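PDB 3LMZ: putative sugar isomerase from Parabacteroides distasonis, which probably isomerises or epimerises a sugar within a xylose isomerase-like TIM barrel, its exact substrate being unassigned. Local coordinates for residues A214-R217 / M218-E221. Sequence-based numbering, arbitrary orientation.
Sequences ALIR and MMRE
A214 O accepts the backbone N-H of M218, with M218 N 2.9 Å away, and the same i to i+4 bond recurs three times: M219 N to L215 O, R220 N to I216 O and E221 N to R217 O. With N-H...O angles of 150° to 162° and every phi/psi pair helical, the eight residues form continuous alpha-helix. The third bond is the longest, R220 N lying 3.2 Å from I216 O. On the buried side, M219 turns back at its end (chi3 -74°), which brings CE against I216 CD1 at 3.5 Å, a tight carbon pair; the same methyl lies 4.2 Å from L215 CG. M219, like M218, is selenomethionine. One turn beyond I216, the R220 chain runs extended from CG to NE and lays one guanidinium face over I216 CG2, which sits 3.4 Å from the plane, offset toward its rim. NE bonds to N16 OD1 and NH1 to T257 O, so the group is fixed in direction while its face rests on the methyl. Shortening R220 to an alanine is likely to leave N16 OD1 and the T257 carbonyl without these donors and take the guanidinium cover from I216 CG2. Within the TIM-barrel fold, I216 packs on F250 and V253 of helix 240-256, M218 on V175 and L178 of helix 174-181, and L215 and M219 meet M188 of strand 185-193, seating helix 212-221 between two helices and against the sheet.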
loop_
_atom_site.group_PDB
_atom_site.type_symbol
_atom_site.label_atom_id
_atom_site.label_comp_id
_atom_site.label_asym_id
_atom_site.label_seq_id
_atom_site.Cartn_x
_atom_site.Cartn_y
_atom_site.Cartn_z
ATOM N N ALA A 214 1.029 14.076 10.754
ATOM C CA ALA A 214 1.724 15.196 11.338
ATOM C C ALA A 214 2.977 15.589 10.541
ATOM O O ALA A 214 3.280 16.789 10.382
ATOM C CB ALA A 214 2.048 14.920 12.828
ATOM N N LEU A 215 3.676 14.571 10.065
ATOM C CA LEU A 215 4.873 14.754 9.268
ATOM C C LEU A 215 4.503 15.495 7.963
ATOM O O LEU A 215 5.130 16.488 7.578
ATOM C CB LEU A 215 5.551 13.396 9.040
ATOM C CG LEU A 215 6.879 13.424 8.329
ATOM C CD1 LEU A 215 7.995 14.079 9.234
ATOM C CD2 LEU A 215 7.344 12.031 7.779
ATOM N N ILE A 216 3.452 15.036 7.316
ATOM C CA ILE A 216 3.007 15.663 6.070
ATOM C C ILE A 216 2.570 17.120 6.279
ATOM O O ILE A 216 2.963 18.010 5.526
ATOM C CB ILE A 216 1.859 14.868 5.487
ATOM C CG1 ILE A 216 2.414 13.559 4.920
ATOM C CG2 ILE A 216 1.017 15.700 4.486
ATOM C CD1 ILE A 216 3.066 13.664 3.638
ATOM N N ARG A 217 1.819 17.391 7.349
ATOM C CA ARG A 217 1.435 18.749 7.626
ATOM C C ARG A 217 2.652 19.617 7.905
ATOM O O ARG A 217 2.708 20.777 7.489
ATOM C CB ARG A 217 0.460 18.809 8.807
ATOM C CG ARG A 217 -0.922 18.323 8.513
ATOM C CD ARG A 217 -1.842 18.519 9.733
ATOM N NE ARG A 217 -2.895 17.524 9.664
ATOM C CZ ARG A 217 -2.948 16.411 10.401
ATOM N NH1 ARG A 217 -2.062 16.154 11.380
ATOM N NH2 ARG A 217 -3.961 15.587 10.206
HETATM N N MSE A 218 3.629 19.069 8.623
HETATM C CA MSE A 218 4.815 19.832 8.955
HETATM C C MSE A 218 5.679 20.139 7.741
HETATM O O MSE A 218 6.298 21.219 7.632
HETATM C CB MSE A 218 5.657 19.145 10.054
HETATM C CG MSE A 218 6.801 20.016 10.559
HETATM SE SE MSE A 218 6.297 21.749 11.234
HETATM C CE MSE A 218 5.286 21.189 12.791
HETATM N N MSE A 219 5.731 19.207 6.816
HETATM C CA MSE A 219 6.504 19.443 5.588
HETATM C C MSE A 219 5.910 20.570 4.768
HETATM O O MSE A 219 6.632 21.337 4.145
HETATM C CB MSE A 219 6.690 18.175 4.746
HETATM C CG MSE A 219 7.586 17.116 5.408
HETATM SE SE MSE A 219 7.993 15.593 4.292
HETATM C CE MSE A 219 6.240 14.784 4.425
ATOM N N ARG A 220 4.580 20.623 4.773
ATOM C CA ARG A 220 3.885 21.757 4.146
ATOM C C ARG A 220 4.204 23.051 4.907
ATOM O O ARG A 220 4.521 24.069 4.311
ATOM C CB ARG A 220 2.391 21.513 4.112
ATOM C CG ARG A 220 1.938 20.422 3.196
ATOM C CD ARG A 220 0.468 20.117 3.394
ATOM N NE ARG A 220 0.105 18.885 2.700
ATOM C CZ ARG A 220 -1.007 18.230 2.945
ATOM N NH1 ARG A 220 -1.857 18.728 3.844
ATOM N NH2 ARG A 220 -1.273 17.096 2.282
ATOM N N GLU A 221 4.168 22.993 6.237
ATOM C CA GLU A 221 4.370 24.186 7.061
ATOM C C GLU A 221 5.779 24.776 6.877
ATOM O O GLU A 221 5.903 26.036 6.849
ATOM C CB GLU A 221 4.047 23.876 8.533
ATOM C CG GLU A 221 4.496 24.931 9.510
ATOM C CD GLU A 221 4.201 24.572 10.970
ATOM O OE1 GLU A 221 3.213 23.848 11.231
ATOM O OE2 GLU A 221 4.972 25.032 11.855
#